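Local coordinates for CIR protein (Plasmodium chabaudi chabaudi, PDB 6ZYV) that is of unknown function but belongs to the Plasmodium interspersed repeat family, variant proteins associated with the infected red blood cell and predicted to be membrane-anchored, at residues K9-D14 with E71-D76; I15-D20 with V31-T36; L93-I98 with N112-H117; N187-Y192 with N217-L222; Q193-L196 with N200-T203. The protein carries 5 engineered substitutions. All coordinates share one frame; numbering follows the deposited sequence.

Contact 1. Residues K9-D14 with E71-D76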
# COMPACT_ATOMS: atom_id res chain seq x y z
N LYS A 9 7.08 6.76 5.49
CA LYS A 9 8.43 6.98 4.98
C LYS A 9 8.98 5.66 4.37
O LYS A 9 9.47 5.67 3.24
CB LYS A 9 9.33 7.46 6.14
CG LYS A 9 10.78 7.65 5.78
CD LYS A 9 11.57 8.12 7.00
CE LYS A 9 13.03 8.40 6.69
NZ LYS A 9 13.82 8.66 7.93
N TYR A 10 8.73 4.54 5.05
CA TYR A 10 9.19 3.22 4.62
C TYR A 10 8.18 2.52 3.73
O TYR A 10 8.59 1.93 2.74
CB TYR A 10 9.54 2.34 5.83
CG TYR A 10 10.60 2.98 6.69
CD1 TYR A 10 11.87 3.19 6.20
CD2 TYR A 10 10.28 3.47 7.96
CE1 TYR A 10 12.84 3.81 6.99
CE2 TYR A 10 11.23 4.13 8.73
CZ TYR A 10 12.51 4.28 8.25
OH TYR A 10 13.44 4.91 9.05
N VAL A 11 6.88 2.60 4.03
CA VAL A 11 5.83 1.98 3.23
C VAL A 11 5.87 2.48 1.79
O VAL A 11 5.86 1.67 0.86
CB VAL A 11 4.45 2.21 3.89
CG1 VAL A 11 3.30 1.80 2.97
CG2 VAL A 11 4.37 1.49 5.22
N CYS A 12 6.00 3.81 1.60
CA CYS A 12 6.06 4.46 0.28
C CYS A 12 7.30 4.03 -0.49
O CYS A 12 7.25 3.80 -1.71
CB CYS A 12 5.97 5.98 0.41
SG CYS A 12 4.37 6.58 1.01
N LYS A 13 8.41 3.87 0.21
CA LYS A 13 9.68 3.44 -0.36
C LYS A 13 9.57 1.98 -0.81
O LYS A 13 9.97 1.66 -1.91
CB LYS A 13 10.76 3.59 0.73
CG LYS A 13 12.17 3.86 0.27
CD LYS A 13 12.84 4.81 1.26
CE LYS A 13 14.29 4.52 1.56
NZ LYS A 13 14.82 5.48 2.57
N ASP A 14 9.02 1.11 0.05
CA ASP A 14 8.91 -0.32 -0.26
C ASP A 14 7.97 -0.58 -1.41
O ASP A 14 8.30 -1.39 -2.28
CB ASP A 14 8.49 -1.13 0.98
CG ASP A 14 9.48 -1.05 2.13
OD1 ASP A 14 10.66 -0.75 1.87
OD2 ASP A 14 9.05 -1.23 3.29
N GLU A 71 6.64 -5.50 8.25
CA GLU A 71 6.81 -6.01 9.61
C GLU A 71 8.17 -5.52 10.21
O GLU A 71 8.26 -5.30 11.42
CB GLU A 71 6.74 -7.55 9.60
CG GLU A 71 6.87 -8.20 10.97
CD GLU A 71 7.05 -9.71 10.99
OE1 GLU A 71 7.62 -10.27 10.03
OE2 GLU A 71 6.65 -10.33 12.00
N HIS A 72 9.19 -5.29 9.38
CA HIS A 72 10.49 -4.78 9.85
C HIS A 72 10.39 -3.39 10.47
O HIS A 72 11.30 -3.00 11.20
CB HIS A 72 11.51 -4.71 8.71
CG HIS A 72 11.87 -6.03 8.12
ND1 HIS A 72 11.98 -7.16 8.89
CD2 HIS A 72 12.20 -6.33 6.84
CE1 HIS A 72 12.36 -8.12 8.06
NE2 HIS A 72 12.49 -7.66 6.82
N ILE A 73 9.33 -2.62 10.12
CA ILE A 73 9.10 -1.30 10.68
C ILE A 73 8.80 -1.40 12.19
O ILE A 73 9.21 -0.53 12.96
CB ILE A 73 8.00 -0.53 9.90
CG1 ILE A 73 8.28 -0.53 8.38
CG2 ILE A 73 7.88 0.92 10.42
CD1 ILE A 73 7.11 0.05 7.50
N CYS A 74 8.16 -2.49 12.62
CA CYS A 74 7.89 -2.74 14.03
C CYS A 74 9.20 -3.02 14.77
O CYS A 74 10.15 -3.58 14.18
CB CYS A 74 6.92 -3.91 14.18
SG CYS A 74 5.39 -3.72 13.24
N ASP A 75 9.26 -2.68 16.07
CA ASP A 75 10.44 -2.99 16.86
C ASP A 75 10.55 -4.49 17.04
O ASP A 75 9.54 -5.14 17.30
CB ASP A 75 10.42 -2.27 18.21
CG ASP A 75 10.74 -0.79 18.07
OD1 ASP A 75 11.51 -0.42 17.14
OD2 ASP A 75 10.23 0.01 18.90
N ASP A 76 11.77 -5.04 16.79
CA ASP A 76 12.10 -6.45 16.81
C ASP A 76 11.20 -7.30 15.93
O ASP A 76 11.00 -8.47 16.23
CB ASP A 76 12.10 -6.99 18.25
CG ASP A 76 13.04 -6.29 19.19
OD1 ASP A 76 13.88 -5.49 18.72
OD2 ASP A 76 12.96 -6.56 20.40
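I73 meets Y10 and V11 of helix 8-20 with one terminal methyl, CD1, and little else crosses between the two segments. Segment 71-76 comes off the end of helix 55-71, and E71 begins a type I beta turn that runs to C74 and is closed by the bond from C74 N to E71 O (3.1 Å). H72 takes the second position of this turn and I73 the third, where the side chain of I73 sets out toward the helix. CG1 is anti to the carbonyl carbon of I73 (chi1 -51°) and the chain is extended beyond it (chi2 172°), which carries CD1 to 3.7 Å from Y10 CB. The same methyl lies 3.8 Å from V11 CG2, the V11 and I73 side chains crossing at nearly a right angle. The other branch, I73 CG2, approaches the Y10 ring obliquely. Next in sequence, C74 is disulfide-bonded to C79, and it touches Y87 of helix 81-101, as I73 also does. V11 is backed by F70 and Y90, while C12 is joined to C165. The arrangement is a type I beta turn, followed at once by the C74-C79 disulfide, that sets an isoleucine against the N-terminal helix of an all-alpha ectodomain.

Contact 2. Residues I15-D20 with V31-T36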
# COMPACT_ATOMS: atom_id res chain seq x y z
N ILE A 15 6.83 0.13 -1.47
CA ILE A 15 5.89 -0.05 -2.57
C ILE A 15 6.54 0.35 -3.89
O ILE A 15 6.48 -0.42 -4.86
CB ILE A 15 4.54 0.69 -2.32
CG1 ILE A 15 3.74 0.02 -1.19
CG2 ILE A 15 3.72 0.76 -3.59
CD1 ILE A 15 2.48 0.72 -0.76
N LYS A 16 7.26 1.49 -3.92
CA LYS A 16 7.96 1.89 -5.14
C LYS A 16 8.98 0.83 -5.60
O LYS A 16 9.05 0.49 -6.79
CB LYS A 16 8.62 3.28 -5.03
CG LYS A 16 9.32 3.69 -6.34
CD LYS A 16 8.67 4.90 -7.02
CE LYS A 16 9.43 5.44 -8.21
NZ LYS A 16 9.50 4.44 -9.31
N LYS A 17 9.73 0.27 -4.64
CA LYS A 17 10.73 -0.76 -4.92
C LYS A 17 10.07 -2.00 -5.58
O LYS A 17 10.51 -2.42 -6.66
CB LYS A 17 11.47 -1.16 -3.62
CG LYS A 17 12.97 -0.89 -3.64
CD LYS A 17 13.63 -1.00 -2.23
CE LYS A 17 13.06 -0.03 -1.19
NZ LYS A 17 13.41 -0.41 0.22
N ILE A 18 8.98 -2.53 -4.99
CA ILE A 18 8.32 -3.69 -5.57
C ILE A 18 7.63 -3.35 -6.90
O ILE A 18 7.65 -4.18 -7.81
CB ILE A 18 7.38 -4.44 -4.57
CG1 ILE A 18 7.05 -5.84 -5.09
CG2 ILE A 18 6.12 -3.66 -4.25
CD1 ILE A 18 8.28 -6.68 -5.47
N ASP A 19 7.08 -2.14 -7.06
CA ASP A 19 6.46 -1.73 -8.31
C ASP A 19 7.44 -1.82 -9.49
O ASP A 19 7.13 -2.46 -10.50
CB ASP A 19 5.91 -0.29 -8.22
CG ASP A 19 4.47 -0.18 -7.79
OD1 ASP A 19 3.76 -1.20 -7.83
OD2 ASP A 19 4.04 0.94 -7.39
N ASP A 20 8.62 -1.20 -9.36
CA ASP A 20 9.61 -1.23 -10.43
C ASP A 20 10.08 -2.65 -10.76
O ASP A 20 10.43 -2.92 -11.91
CB ASP A 20 10.80 -0.33 -10.06
CG ASP A 20 10.40 1.10 -9.73
OD1 ASP A 20 9.31 1.54 -10.17
OD2 ASP A 20 11.17 1.79 -9.01
N VAL A 31 12.09 0.42 -14.07
CA VAL A 31 13.11 -0.62 -14.21
C VAL A 31 13.47 -1.21 -12.85
O VAL A 31 13.60 -0.48 -11.87
CB VAL A 31 14.36 -0.12 -14.98
CG1 VAL A 31 15.32 -1.27 -15.27
CG2 VAL A 31 13.95 0.56 -16.27
N CYS A 32 13.62 -2.53 -12.80
CA CYS A 32 13.94 -3.24 -11.58
C CYS A 32 15.36 -2.98 -11.09
O CYS A 32 16.32 -3.37 -11.76
CB CYS A 32 13.67 -4.73 -11.75
SG CYS A 32 13.97 -5.71 -10.26
N SER A 33 15.47 -2.38 -9.90
CA SER A 33 16.75 -2.07 -9.26
C SER A 33 17.51 -3.33 -8.78
O SER A 33 18.71 -3.27 -8.55
CB SER A 33 16.51 -1.14 -8.08
OG SER A 33 15.62 -1.75 -7.15
N ASP A 34 16.82 -4.46 -8.62
CA ASP A 34 17.44 -5.70 -8.18
C ASP A 34 16.60 -6.88 -8.68
O ASP A 34 15.49 -7.09 -8.19
CB ASP A 34 17.56 -5.72 -6.65
CG ASP A 34 18.13 -6.99 -6.04
OD1 ASP A 34 18.81 -7.74 -6.77
OD2 ASP A 34 17.88 -7.25 -4.84
N ASP A 35 17.12 -7.64 -9.65
CA ASP A 35 16.42 -8.78 -10.24
C ASP A 35 16.13 -9.91 -9.26
O ASP A 35 15.27 -10.74 -9.54
CB ASP A 35 17.19 -9.32 -11.44
CG ASP A 35 17.24 -8.36 -12.62
OD1 ASP A 35 16.38 -7.45 -12.69
OD2 ASP A 35 18.13 -8.54 -13.48
N THR A 36 16.83 -9.96 -8.13
CA THR A 36 16.63 -11.01 -7.14
C THR A 36 15.80 -10.58 -5.93
O THR A 36 15.58 -11.40 -5.05
CB THR A 36 17.99 -11.59 -6.73
OG1 THR A 36 18.80 -10.53 -6.20
CG2 THR A 36 18.71 -12.27 -7.88
O HOH W 1 12.97 -1.88 -7.78
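The carboxylate of D20 pairs with K16 of its own helix, and the methylene of D20 is the part that meets V31. K16 NZ forms a salt bridge with this flat group, lying 3.0 Å from D20 OD1, and its two hydrogen bonds, one to each carboxylate oxygen, are both weak. A second flat group, the carboxylate of D34, has T36 N and T36 OG1 on the same face, the former well above the plane and the latter nearer to it on the syn side. The contact joins the last turns of helix 8-20 to the loop that follows it, and the two are linked by the disulfide between C21, just past the helix, and C32; the loop then makes an Asx turn at D34. D20 CB lies 3.3 Å from V31 O. C32 CB approaches D20 O at 3.7 Å, bringing the bridged cysteine alongside the last turn of the helix. A water makes the polar link across this surface contact: it donates to K17 O (2.8 Å) and is also hydrogen-bonded to S33 OG (2.7 Å). On the inner side of the helix, I18 packs on W65 and W94. In the Asx turn, D34 OD1 takes both bonds of T36, one from T36 N at 3.3 Å and a shorter one from T36 OG1 at 2.8 Å.

Contact 3. Residues L93-I98 with N112-H117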
# COMPACT_ATOMS: atom_id res chain seq x y z
N LEU A 93 -4.15 -2.91 -0.23
CA LEU A 93 -4.48 -1.76 -1.07
C LEU A 93 -3.59 -1.81 -2.32
O LEU A 93 -4.09 -1.63 -3.42
CB LEU A 93 -4.25 -0.43 -0.30
CG LEU A 93 -4.48 0.85 -1.10
CD1 LEU A 93 -5.95 0.93 -1.58
CD2 LEU A 93 -4.06 2.10 -0.27
N TRP A 94 -2.29 -2.11 -2.15
CA TRP A 94 -1.36 -2.24 -3.27
C TRP A 94 -1.80 -3.40 -4.16
O TRP A 94 -1.81 -3.27 -5.38
CB TRP A 94 0.08 -2.45 -2.78
CG TRP A 94 1.06 -2.76 -3.88
CD1 TRP A 94 1.64 -1.87 -4.75
CD2 TRP A 94 1.52 -4.07 -4.28
NE1 TRP A 94 2.46 -2.54 -5.62
CE2 TRP A 94 2.41 -3.89 -5.35
CE3 TRP A 94 1.30 -5.38 -3.80
CZ2 TRP A 94 3.08 -4.99 -5.95
CZ3 TRP A 94 1.93 -6.45 -4.42
CH2 TRP A 94 2.80 -6.25 -5.49
N LEU A 95 -2.17 -4.54 -3.54
CA LEU A 95 -2.61 -5.72 -4.26
C LEU A 95 -3.86 -5.41 -5.10
O LEU A 95 -3.93 -5.84 -6.25
CB LEU A 95 -2.83 -6.88 -3.28
CG LEU A 95 -3.18 -8.23 -3.92
CD1 LEU A 95 -2.12 -8.66 -4.93
CD2 LEU A 95 -3.42 -9.30 -2.84
N SER A 96 -4.80 -4.62 -4.55
CA SER A 96 -6.02 -4.21 -5.27
C SER A 96 -5.66 -3.37 -6.48
O SER A 96 -6.24 -3.56 -7.54
CB SER A 96 -6.94 -3.41 -4.36
OG SER A 96 -7.25 -4.20 -3.23
N TYR A 97 -4.70 -2.46 -6.32
CA TYR A 97 -4.21 -1.63 -7.41
C TYR A 97 -3.62 -2.52 -8.52
O TYR A 97 -3.95 -2.32 -9.68
CB TYR A 97 -3.20 -0.57 -6.87
CG TYR A 97 -2.14 -0.18 -7.86
CD1 TYR A 97 -2.42 0.70 -8.90
CD2 TYR A 97 -0.86 -0.73 -7.80
CE1 TYR A 97 -1.46 1.03 -9.84
CE2 TYR A 97 0.10 -0.44 -8.76
CZ TYR A 97 -0.19 0.46 -9.77
OH TYR A 97 0.77 0.77 -10.72
N ILE A 98 -2.76 -3.49 -8.17
CA ILE A 98 -2.13 -4.40 -9.14
C ILE A 98 -3.18 -5.21 -9.90
O ILE A 98 -3.14 -5.27 -11.13
CB ILE A 98 -1.11 -5.33 -8.43
CG1 ILE A 98 0.07 -4.51 -7.88
CG2 ILE A 98 -0.63 -6.50 -9.35
CD1 ILE A 98 0.87 -3.82 -8.93
N ASN A 112 -10.27 -14.47 -4.45
CA ASN A 112 -9.85 -15.65 -5.18
C ASN A 112 -8.32 -15.68 -5.39
O ASN A 112 -7.69 -16.70 -5.14
CB ASN A 112 -10.60 -15.74 -6.51
CG ASN A 112 -10.23 -16.94 -7.33
OD1 ASN A 112 -9.43 -16.85 -8.27
ND2 ASN A 112 -10.77 -18.11 -6.97
N PHE A 113 -7.72 -14.56 -5.82
CA PHE A 113 -6.28 -14.44 -5.99
C PHE A 113 -5.54 -14.69 -4.66
O PHE A 113 -4.52 -15.35 -4.66
CB PHE A 113 -5.90 -13.04 -6.57
CG PHE A 113 -4.42 -12.91 -6.89
CD1 PHE A 113 -3.52 -12.51 -5.93
CD2 PHE A 113 -3.95 -13.20 -8.16
CE1 PHE A 113 -2.16 -12.45 -6.21
CE2 PHE A 113 -2.60 -13.12 -8.45
CZ PHE A 113 -1.71 -12.77 -7.47
N TYR A 114 -6.03 -14.14 -3.54
CA TYR A 114 -5.38 -14.33 -2.24
C TYR A 114 -5.33 -15.80 -1.85
O TYR A 114 -4.27 -16.30 -1.49
CB TYR A 114 -6.09 -13.52 -1.14
CG TYR A 114 -5.17 -13.13 0.00
CD1 TYR A 114 -4.90 -14.01 1.05
CD2 TYR A 114 -4.56 -11.89 0.04
CE1 TYR A 114 -4.06 -13.65 2.09
CE2 TYR A 114 -3.73 -11.52 1.08
CZ TYR A 114 -3.45 -12.41 2.09
OH TYR A 114 -2.62 -12.01 3.12
N THR A 115 -6.47 -16.50 -1.93
CA THR A 115 -6.55 -17.91 -1.56
C THR A 115 -5.76 -18.80 -2.53
O THR A 115 -5.07 -19.71 -2.10
CB THR A 115 -8.04 -18.34 -1.52
OG1 THR A 115 -8.77 -17.63 -0.51
CG2 THR A 115 -8.22 -19.84 -1.38
N ASN A 116 -5.87 -18.54 -3.84
CA ASN A 116 -5.23 -19.40 -4.83
C ASN A 116 -3.78 -19.06 -5.19
O ASN A 116 -3.14 -19.89 -5.83
CB ASN A 116 -6.04 -19.45 -6.12
CG ASN A 116 -7.39 -20.10 -5.94
OD1 ASN A 116 -8.40 -19.61 -6.44
ND2 ASN A 116 -7.44 -21.21 -5.21
N HIS A 117 -3.28 -17.87 -4.85
CA HIS A 117 -1.91 -17.49 -5.21
C HIS A 117 -1.06 -17.00 -4.07
O HIS A 117 0.16 -17.08 -4.17
CB HIS A 117 -1.88 -16.48 -6.34
CG HIS A 117 -2.48 -16.98 -7.61
ND1 HIS A 117 -1.80 -17.87 -8.44
CD2 HIS A 117 -3.71 -16.75 -8.12
CE1 HIS A 117 -2.64 -18.14 -9.43
NE2 HIS A 117 -3.79 -17.48 -9.29
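L95 spreads its two methyls between the rings of F113 and Y114, giving one branch to each. Its CG lies anti to the backbone N (chi1 -175°), which extends the side chain toward helix 110-118, and chi2 of 56° sets the fork so that CD1 and CD2 reach different neighbours. L95 CD1 comes to 4.0 Å from F113 CE1, the two side chains meeting at a slant. L95 CD2 lies equally far, 4.0 Å, from Y114 CD2, but here the side chains run nearly at right angles. Neither ring is met squarely: each methyl approaches its ring obliquely. F113 and Y114 are consecutive residues whose side chains leave the helix in different directions; that of F113 sets out toward helix 81-101, whereas the Y114 ring swings nearer only farther out. The F113 ring is steadied within its own helix by H117 CB, 3.9 Å above its plane and over its centre; H117 belongs to the wider pi-type turn at 114-117. The contact is wholly apolar and buried, and the polar end of Y114 is directed to Y124, whose OH is hydrogen-bonded to Y114 OH. Around this junction of helices 81-101 and 110-118, helix 55-71 supplies I59 against F113 and F63 nearly perpendicular to the Y114 ring, while V140 and I144 of helix 134-149 pack against Y114.

Contact 4. Residues N187-Y192 with N217-L222; sequences NFVDEY and NGYDNL
The hydroxyl of Y219 donates a hydrogen bond to the backbone oxygen of P235 and at the same time rests against V189, with Y219 OH 3.6 Å from V189 CG1. That methyl also lies 3.7 Å from Y219 CZ, the valine side chain crossing the tyrosine at about a right angle, so the phenol end is packed as well as hydrogen-bonded. Nearer the backbone, the ring of Y219 meets F188. Their closest atoms, F188 CD2 and Y219 CD1, are 3.5 Å apart, and F188 CE2 follows at 3.6 Å from the same Y219 CD1. The planes are close to parallel, 20° apart, but the displacement of the rings, with centroids 5.4 Å apart, leaves little ring-on-ring overlap. CG is anti to the backbone N in both residues (chi1 174° for F188, 179° for Y219), and the side chains run past each other in opposite directions between helices 181-198 and 213-226. This is a buried helix-helix interface of the all-alpha PIR ectodomain, and the C181-C226 disulfide links the same two helices. I160, L164 and M167 of helix 154-174 and L237 of the loop after helix 213-226 also pack against F188, while Y219 touches A185 and V189 lies against P238.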
# COMPACT_ATOMS: atom_id res chain seq x y z
N ASN A 187 -1.60 21.50 -2.97
CA ASN A 187 -2.02 20.79 -4.18
C ASN A 187 -2.65 19.43 -3.80
O ASN A 187 -3.63 19.02 -4.41
CB ASN A 187 -0.85 20.56 -5.12
CG ASN A 187 -0.39 21.82 -5.83
OD1 ASN A 187 -1.12 22.79 -5.94
ND2 ASN A 187 0.82 21.82 -6.34
N PHE A 188 -2.09 18.75 -2.80
CA PHE A 188 -2.59 17.47 -2.32
C PHE A 188 -4.03 17.59 -1.75
O PHE A 188 -4.89 16.80 -2.12
CB PHE A 188 -1.63 16.88 -1.28
CG PHE A 188 -2.16 15.62 -0.62
CD1 PHE A 188 -2.13 14.40 -1.30
CD2 PHE A 188 -2.75 15.67 0.63
CE1 PHE A 188 -2.68 13.26 -0.72
CE2 PHE A 188 -3.30 14.54 1.20
CZ PHE A 188 -3.24 13.33 0.54
N VAL A 189 -4.28 18.57 -0.86
CA VAL A 189 -5.61 18.75 -0.28
C VAL A 189 -6.64 19.14 -1.37
O VAL A 189 -7.78 18.67 -1.32
CB VAL A 189 -5.65 19.67 0.97
CG1 VAL A 189 -4.71 19.18 2.05
CG2 VAL A 189 -5.43 21.13 0.65
N ASP A 190 -6.22 19.93 -2.37
CA ASP A 190 -7.12 20.30 -3.48
C ASP A 190 -7.42 19.06 -4.34
O ASP A 190 -8.56 18.87 -4.75
CB ASP A 190 -6.49 21.40 -4.35
CG ASP A 190 -6.43 22.78 -3.71
OD1 ASP A 190 -7.05 22.96 -2.63
OD2 ASP A 190 -5.78 23.67 -4.28
N GLU A 191 -6.42 18.23 -4.59
CA GLU A 191 -6.56 17.00 -5.37
C GLU A 191 -7.48 16.01 -4.64
O GLU A 191 -8.32 15.36 -5.26
CB GLU A 191 -5.18 16.37 -5.60
CG GLU A 191 -5.21 15.17 -6.53
CD GLU A 191 -3.93 14.36 -6.61
OE1 GLU A 191 -2.95 14.72 -5.92
OE2 GLU A 191 -3.90 13.35 -7.36
N TYR A 192 -7.34 15.92 -3.32
CA TYR A 192 -8.18 15.06 -2.50
C TYR A 192 -9.64 15.60 -2.44
O TYR A 192 -10.59 14.81 -2.56
CB TYR A 192 -7.57 14.92 -1.11
CG TYR A 192 -8.44 14.10 -0.20
CD1 TYR A 192 -8.70 12.76 -0.47
CD2 TYR A 192 -9.03 14.67 0.92
CE1 TYR A 192 -9.52 12.01 0.36
CE2 TYR A 192 -9.83 13.92 1.77
CZ TYR A 192 -10.07 12.58 1.48
OH TYR A 192 -10.93 11.87 2.28
N ASN A 217 -4.01 9.84 8.58
CA ASN A 217 -2.83 9.69 9.43
C ASN A 217 -1.57 10.02 8.62
O ASN A 217 -0.69 10.70 9.14
CB ASN A 217 -2.74 8.29 10.03
CG ASN A 217 -3.88 7.95 10.96
OD1 ASN A 217 -4.43 8.81 11.64
ND2 ASN A 217 -4.25 6.69 11.01
N GLY A 218 -1.52 9.57 7.37
CA GLY A 218 -0.38 9.83 6.49
C GLY A 218 -0.10 11.30 6.24
O GLY A 218 1.05 11.73 6.30
N TYR A 219 -1.14 12.08 5.96
CA TYR A 219 -1.04 13.51 5.73
C TYR A 219 -0.66 14.24 7.05
O TYR A 219 0.24 15.07 7.04
CB TYR A 219 -2.35 14.08 5.16
CG TYR A 219 -2.29 15.57 4.92
CD1 TYR A 219 -1.50 16.11 3.92
CD2 TYR A 219 -3.01 16.45 5.73
CE1 TYR A 219 -1.43 17.48 3.71
CE2 TYR A 219 -2.94 17.82 5.54
CZ TYR A 219 -2.15 18.34 4.53
OH TYR A 219 -2.06 19.70 4.36
N ASP A 220 -1.30 13.88 8.17
CA ASP A 220 -1.00 14.48 9.47
C ASP A 220 0.47 14.26 9.84
O ASP A 220 1.14 15.20 10.26
CB ASP A 220 -1.90 13.88 10.58
CG ASP A 220 -3.31 14.44 10.66
OD1 ASP A 220 -3.59 15.47 9.98
OD2 ASP A 220 -4.15 13.83 11.38
N ASN A 221 0.99 13.04 9.60
CA ASN A 221 2.38 12.77 9.92
C ASN A 221 3.30 13.56 8.98
O ASN A 221 4.30 14.11 9.43
CB ASN A 221 2.70 11.28 9.89
CG ASN A 221 4.18 11.03 10.14
OD1 ASN A 221 4.65 11.05 11.29
ND2 ASN A 221 4.97 10.86 9.05
N LEU A 222 2.95 13.63 7.69
CA LEU A 222 3.77 14.34 6.72
C LEU A 222 3.98 15.84 7.10
O LEU A 222 5.13 16.32 7.15
CB LEU A 222 3.16 14.18 5.31
CG LEU A 222 3.93 14.68 4.07
CD1 LEU A 222 3.64 16.16 3.78
CD2 LEU A 222 5.43 14.37 4.13

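Contact 5. Residues Q193-L196 with N200-T203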
# COMPACT_ATOMS: atom_id res chain seq x y z
N GLN A 193 -9.82 16.93 -2.32
CA GLN A 193 -11.15 17.54 -2.32
C GLN A 193 -11.86 17.25 -3.65
O GLN A 193 -13.03 16.90 -3.65
CB GLN A 193 -11.06 19.06 -2.10
CG GLN A 193 -12.42 19.78 -2.06
CD GLN A 193 -13.25 19.35 -0.87
OE1 GLN A 193 -13.02 19.80 0.26
NE2 GLN A 193 -14.22 18.47 -1.09
N LYS A 194 -11.12 17.31 -4.77
CA LYS A 194 -11.63 17.00 -6.09
C LYS A 194 -12.01 15.51 -6.18
O LYS A 194 -13.02 15.18 -6.79
CB LYS A 194 -10.63 17.39 -7.18
CG LYS A 194 -11.19 17.22 -8.59
CD LYS A 194 -10.35 17.95 -9.65
CE LYS A 194 -10.87 17.72 -11.05
NZ LYS A 194 -10.53 16.36 -11.54
N PHE A 195 -11.23 14.63 -5.55
CA PHE A 195 -11.53 13.20 -5.52
C PHE A 195 -12.90 12.95 -4.80
O PHE A 195 -13.70 12.15 -5.27
CB PHE A 195 -10.38 12.42 -4.85
CG PHE A 195 -10.74 11.05 -4.33
CD1 PHE A 195 -10.84 9.97 -5.18
CD2 PHE A 195 -11.01 10.87 -2.98
CE1 PHE A 195 -11.23 8.73 -4.70
CE2 PHE A 195 -11.40 9.63 -2.50
CZ PHE A 195 -11.50 8.57 -3.36
N LEU A 196 -13.14 13.64 -3.67
CA LEU A 196 -14.38 13.49 -2.91
C LEU A 196 -15.57 13.99 -3.73
O LEU A 196 -16.62 13.32 -3.76
CB LEU A 196 -14.30 14.25 -1.57
CG LEU A 196 -13.23 13.77 -0.58
CD1 LEU A 196 -13.19 14.66 0.69
CD2 LEU A 196 -13.45 12.31 -0.21
N ASN A 200 -18.45 11.65 -5.63
CA ASN A 200 -19.61 11.71 -4.73
C ASN A 200 -19.35 10.90 -3.44
O ASN A 200 -20.18 10.09 -3.03
CB ASN A 200 -20.87 11.21 -5.42
CG ASN A 200 -22.14 11.77 -4.82
OD1 ASN A 200 -22.15 12.85 -4.23
ND2 ASN A 200 -23.22 11.03 -4.93
N VAL A 201 -18.16 11.07 -2.86
CA VAL A 201 -17.80 10.32 -1.68
C VAL A 201 -18.48 10.88 -0.45
O VAL A 201 -18.43 12.09 -0.19
CB VAL A 201 -16.27 10.22 -1.51
CG1 VAL A 201 -15.91 9.49 -0.22
CG2 VAL A 201 -15.61 9.56 -2.74
N ASP A 202 -19.17 10.00 0.25
CA ASP A 202 -19.78 10.29 1.53
C ASP A 202 -18.68 9.86 2.53
O ASP A 202 -18.45 8.67 2.71
CB ASP A 202 -21.05 9.43 1.70
CG ASP A 202 -21.77 9.57 3.03
OD1 ASP A 202 -21.29 10.34 3.89
OD2 ASP A 202 -22.82 8.92 3.20
N THR A 203 -17.97 10.84 3.12
CA THR A 203 -16.89 10.54 4.06
C THR A 203 -17.39 9.90 5.38
O THR A 203 -16.57 9.38 6.14
CB THR A 203 -16.03 11.76 4.32
OG1 THR A 203 -16.81 12.76 4.98
CG2 THR A 203 -15.43 12.32 3.04
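L196 and V201 make most of this contact, joined both through the backbone and through their side chains, with T203 adding a smaller share. V201 N donates to L196 O at 2.9 Å, a nearly straight bond (164° at the hydrogen) that arrives in the carbonyl plane. The side chains also touch, crossing at a slant: L196 CD2 lies 3.7 Å from V201 CB and at the same distance from V201 CG1. The leucine owes this reach to its torsions, CG anti to the carbonyl carbon (chi1 -63°) and the chain extended beyond (chi2 177°), since its side chain does not set out straight at the loop. T203 meets the same leucine with CG2, 3.8 Å from L196 CD2 and 4.0 Å from L196 CD1, the two side chains nearly at right angles. Its hydroxyl is engaged differently, T203 OG1 being hydrogen-bonded to T239 O. At the edge of the cluster V201 CG2 approaches the F195 ring obliquely, 4.2 Å from F195 CE2. Y208 of helix 206-211 touches F195, L196, V201 and T203 alike and so ties the helix end to the next helix. N200, with positive phi, reverses the chain as the C-prime residue, and N200 N bonds back to N197 O. Together with the V201-L196 bond and the apolar contact of the same two residues, this is the classic Schellman motif, here ending helix 181-198.

Overall arrangement
Contacts 1 and 2 share helix 8-20, their centres 16 Å apart, and contact 2 falls within the chain span bounded by contact 1. Contact 3 follows on helices 81-101 and 110-118 and is joined to contact 2 by a probable hydrogen bond from W94 NE1 to D19 OD1 and by packing of I15 and I18 on W94. Contacts 4 and 5 come last, use helix 181-198 in succession, lie on the same side of the chain's centre and have centres 14 Å apart. Contact 4 is across that centre from contact 3, their centres about 26 Å apart, as contact 5 is from contacts 1 and 2. The five thus sample a single all-helical ectodomain.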